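Local structure of clostripain-related protein (Bacteroides thetaiotaomicron, 5L20) at residues P17-D20 with N21-S24; D80-Y83 with T84-E87. The protein is probably a cysteine peptidase of the clostripain (C11) family, this chain being an N-terminal part of the whole protein. One frame throughout, in Å; residues are numbered along the deposited sequence.

Interaction 1 (P17-D20 with N21-S24)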
loop_
_atom_site.group_PDB
_atom_site.type_symbol
_atom_site.label_atom_id
_atom_site.label_comp_id
_atom_site.label_asym_id
_atom_site.label_seq_id
_atom_site.Cartn_x
_atom_site.Cartn_y
_atom_site.Cartn_z
ATOM N N PRO A 17 5.992 3.872 -1.785
ATOM C CA PRO A 17 6.624 5.127 -1.373
ATOM C C PRO A 17 7.025 5.944 -2.597
ATOM O O PRO A 17 7.002 5.450 -3.736
ATOM C CB PRO A 17 7.844 4.663 -0.569
ATOM C CG PRO A 17 8.179 3.318 -1.145
ATOM C CD PRO A 17 6.836 2.694 -1.490
ATOM N N TRP A 18 7.437 7.183 -2.361
ATOM C CA TRP A 18 7.684 8.094 -3.486
ATOM C C TRP A 18 8.769 7.592 -4.425
ATOM O O TRP A 18 9.839 7.179 -3.990
ATOM C CB TRP A 18 8.056 9.479 -2.949
ATOM C CG TRP A 18 8.277 10.498 -4.020
ATOM C CD1 TRP A 18 9.450 11.114 -4.321
ATOM C CD2 TRP A 18 7.293 11.016 -4.924
ATOM N NE1 TRP A 18 9.264 11.995 -5.374
ATOM C CE2 TRP A 18 7.949 11.939 -5.764
ATOM C CE3 TRP A 18 5.933 10.766 -5.122
ATOM C CZ2 TRP A 18 7.279 12.641 -6.779
ATOM C CZ3 TRP A 18 5.265 11.464 -6.139
ATOM C CH2 TRP A 18 5.948 12.382 -6.949
ATOM N N SER A 19 8.487 7.630 -5.731
ATOM C CA SER A 19 9.339 7.010 -6.749
ATOM C C SER A 19 9.850 8.013 -7.773
ATOM O O SER A 19 10.540 7.638 -8.715
ATOM C CB SER A 19 8.567 5.932 -7.521
ATOM O OG SER A 19 7.592 6.570 -8.355
ATOM N N ASP A 20 9.482 9.275 -7.564
ATOM C CA ASP A 20 9.743 10.395 -8.492
ATOM C C ASP A 20 8.960 10.334 -9.811
ATOM O O ASP A 20 8.303 11.316 -10.156
ATOM C CB ASP A 20 11.242 10.532 -8.778
ATOM C CG ASP A 20 12.021 11.151 -7.601
ATOM O OD1 ASP A 20 11.675 12.287 -7.170
ATOM O OD2 ASP A 20 12.969 10.500 -7.087
ATOM N N ASN A 21 9.016 9.219 -10.545
ATOM C CA ASN A 21 8.467 9.174 -11.914
ATOM C C ASN A 21 7.655 7.917 -12.242
ATOM O O ASN A 21 7.294 7.690 -13.388
ATOM C CB ASN A 21 9.603 9.335 -12.938
ATOM C CG ASN A 21 10.519 8.129 -12.991
ATOM O OD1 ASN A 21 10.543 7.314 -12.068
ATOM N ND2 ASN A 21 11.282 8.014 -14.065
ATOM N N LEU A 22 7.341 7.105 -11.236
ATOM C CA LEU A 22 6.494 5.930 -11.456
ATOM C C LEU A 22 5.102 6.076 -10.849
ATOM O O LEU A 22 4.322 5.151 -10.872
ATOM C CB LEU A 22 7.183 4.666 -10.881
ATOM C CG LEU A 22 8.540 4.302 -11.491
ATOM C CD1 LEU A 22 9.254 3.168 -10.694
ATOM C CD2 LEU A 22 8.410 3.917 -12.978
ATOM N N THR A 23 4.767 7.266 -10.350
ATOM C CA THR A 23 3.486 7.487 -9.712
ATOM C C THR A 23 2.305 7.096 -10.599
ATOM O O THR A 23 1.356 6.443 -10.150
ATOM C CB THR A 23 3.342 8.968 -9.306
ATOM O OG1 THR A 23 4.521 9.361 -8.611
ATOM C CG2 THR A 23 2.134 9.194 -8.409
ATOM N N SER A 24 2.353 7.487 -11.872
ATOM C CA SER A 24 1.275 7.137 -12.780
ATOM C C SER A 24 1.208 5.617 -12.992
ATOM O O SER A 24 0.121 5.034 -13.030
ATOM C CB SER A 24 1.431 7.887 -14.115
ATOM O OG SER A 24 2.743 7.777 -14.654
HETATM O O HOH W 1 5.749 7.660 -6.722
HETATM O O HOH W 2 5.308 11.376 -10.364
#

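Interaction 2 (D80-Y83 with T84-E87)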
loop_
_atom_site.group_PDB
_atom_site.type_symbol
_atom_site.label_atom_id
_atom_site.label_comp_id
_atom_site.label_asym_id
_atom_site.label_seq_id
_atom_site.Cartn_x
_atom_site.Cartn_y
_atom_site.Cartn_z
ATOM N N ASP A 80 4.582 14.734 5.473
ATOM C CA ASP A 80 6.005 14.454 5.699
ATOM C C ASP A 80 6.288 13.085 6.332
ATOM O O ASP A 80 7.088 13.003 7.263
ATOM C CB ASP A 80 6.631 15.536 6.596
ATOM C CG ASP A 80 6.490 16.942 6.016
ATOM O OD1 ASP A 80 6.698 17.103 4.800
ATOM O OD2 ASP A 80 6.166 17.881 6.781
ATOM N N PRO A 81 5.652 12.011 5.833
ATOM C CA PRO A 81 6.002 10.704 6.421
ATOM C C PRO A 81 7.468 10.363 6.180
ATOM O O PRO A 81 7.988 10.669 5.114
ATOM C CB PRO A 81 5.092 9.728 5.685
ATOM C CG PRO A 81 4.836 10.368 4.376
ATOM C CD PRO A 81 4.795 11.879 4.644
ATOM N N ALA A 82 8.123 9.743 7.153
ATOM C CA ALA A 82 9.555 9.507 7.076
ATOM C C ALA A 82 9.828 8.106 6.541
ATOM O O ALA A 82 10.419 7.248 7.217
ATOM C CB ALA A 82 10.190 9.703 8.449
ATOM N N TYR A 83 9.377 7.873 5.318
ATOM C CA TYR A 83 9.333 6.518 4.787
ATOM C C TYR A 83 10.713 5.995 4.391
ATOM O O TYR A 83 10.838 4.821 4.061
ATOM C CB TYR A 83 8.352 6.446 3.604
ATOM C CG TYR A 83 8.584 7.538 2.589
ATOM C CD1 TYR A 83 9.553 7.412 1.596
ATOM C CD2 TYR A 83 7.802 8.698 2.618
ATOM C CE1 TYR A 83 9.780 8.425 0.686
ATOM C CE2 TYR A 83 8.037 9.719 1.712
ATOM C CZ TYR A 83 9.019 9.565 0.752
ATOM O OH TYR A 83 9.248 10.559 -0.158
ATOM N N THR A 84 11.765 6.822 4.425
ATOM C CA THR A 84 13.115 6.305 4.192
ATOM C C THR A 84 13.833 5.941 5.490
ATOM O O THR A 84 15.019 5.581 5.455
ATOM C CB THR A 84 14.011 7.306 3.420
ATOM O OG1 THR A 84 14.291 8.443 4.259
ATOM C CG2 THR A 84 13.352 7.759 2.093
ATOM N N THR A 85 13.130 6.018 6.630
ATOM C CA THR A 85 13.718 5.722 7.943
ATOM C C THR A 85 13.044 4.507 8.562
ATOM O O THR A 85 11.883 4.205 8.264
ATOM C CB THR A 85 13.584 6.902 8.952
ATOM O OG1 THR A 85 12.226 7.043 9.341
ATOM C CG2 THR A 85 14.083 8.228 8.350
ATOM N N ALA A 86 13.780 3.803 9.406
ATOM C CA ALA A 86 13.227 2.616 10.032
ATOM C C ALA A 86 12.037 2.981 10.915
ATOM O O ALA A 86 11.008 2.293 10.913
ATOM C CB ALA A 86 14.295 1.895 10.827
ATOM N N GLU A 87 12.137 4.094 11.625
ATOM C CA GLU A 87 11.070 4.498 12.518
ATOM C C GLU A 87 9.808 4.837 11.722
ATOM O O GLU A 87 8.687 4.538 12.148
ATOM C CB GLU A 87 11.535 5.694 13.372
ATOM C CG GLU A 87 10.456 6.310 14.245
ATOM C CD GLU A 87 10.957 7.538 15.000
ATOM O OE1 GLU A 87 12.189 7.662 15.198
ATOM O OE2 GLU A 87 10.119 8.380 15.387
#

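Interaction 1 (P17-D20 with N21-S24)
With chi1 at -178°, Trp18 holds its indole opposite its own backbone N, while Thr23 turns OG1 trans to its carbonyl carbon (chi1 -49°); the two side chains thereby meet obliquely, Thr23 OG1 lying 3.3 Å from CZ3 on the six-membered ring of Trp18. The hydroxyl of Thr23 is gripped by two waters. One bridges it to Ser19 OG; the other, 2.8 Å from Thr23 OG1, donates to the carbonyl O of Asp20. Ser19 OG in turn accepts the backbone N-H of Leu22, with OG and N 2.9 Å apart. Leu22 is the N-cap residue, so this bond lies just before the first turn of the helix. A weak bond from Asn21 N to Ser19 O spans the bend at Asp20. Asp20 folds back over the indole: its N sits 3.4 Å above the Trp18 ring plane, toward the rim, and its OD1 accepts the N-H of Trp18 NE1 at 3.0 Å in a bent bond (136°) that comes from above the carboxylate plane. A leucine in place of Trp18 would probably leave the Asp20 carboxylate without its N-H mate and open a gap beside Thr23 OG1. Leu22 touches a modified side chain of the bound peptide, while the turn joins strand 10-16 to helix 23-37 and rests on strand 45-52, where Trp18 packs on Cys52 and Thr23 on Met51.

Interaction 2 (D80-Y83 with T84-E87)
The carbonyl O of Ala82 is gripped twice by Thr85, once by the side chain and once by the backbone. Thr85 OG1 donates to Ala82 O at 2.8 Å, only 15° off the carbonyl plane. Thr85 N reaches the same oxygen at 3.0 Å from well above that plane (47° out of it), and this second bond closes the type I beta turn from Ala82 to Thr85. With chi1 at 71°, Thr85 OG1 lies between its own backbone N and carbonyl carbon, which puts hydroxyl and amide beside each other and lets both reach one acceptor. The hydroxyl does double duty: while donating to Ala82 O, it accepts the N-H of Gly88, capping the helix from the N-cap position. Its rotation is therefore fixed from two directions, and one backbone N-H of the first helical turn is satisfied. The methyl of Ala82 packs beside this group, CB 3.5 Å from Thr85 OG1.

Ala82 is also the centre of an inverse gamma turn, with a weak bond from Tyr83 N to Pro81 O, so two tight bends overlap. At the corner the Tyr83 ring crosses the Thr84 side chain obliquely, Thr84 CG2 coming within 3.8 Å of Tyr83 CD1. Pro81 CG meets the Tyr83 ring at its edge, in plane. The far end of the tyrosine is held by a hydrogen bond between OH and the carbonyl O of Ala55.

This is a surface turn that carries the chain from strand 69-79 into helix 86-99, fastened through Tyr83 to the loop between strands 45-52 and 57-66.

In the fold
From the N terminus, strand 10-16 runs into interaction 1, which closes the loop leading to helix 23-37; after strands 45-52, 57-66 and 69-79, interaction 2 does the same before helix 86-99. The two lie in series, neither nested nor crossing, with centres about 16 Å apart. They touch: Tyr83 OH packs 3.2 Å from Trp18 CB, and Pro17 lies against the same ring. Each contact ends a strand and starts a helix at the same end of the mixed sheet, the helices packing on opposite faces, an alpha/beta arrangement consistent with the caspase-like fold of clostripain relatives. Tyr83 ties the two strand-to-helix loops together, with Ala55 between strands 45-52 and 57-66 as a shared neighbour.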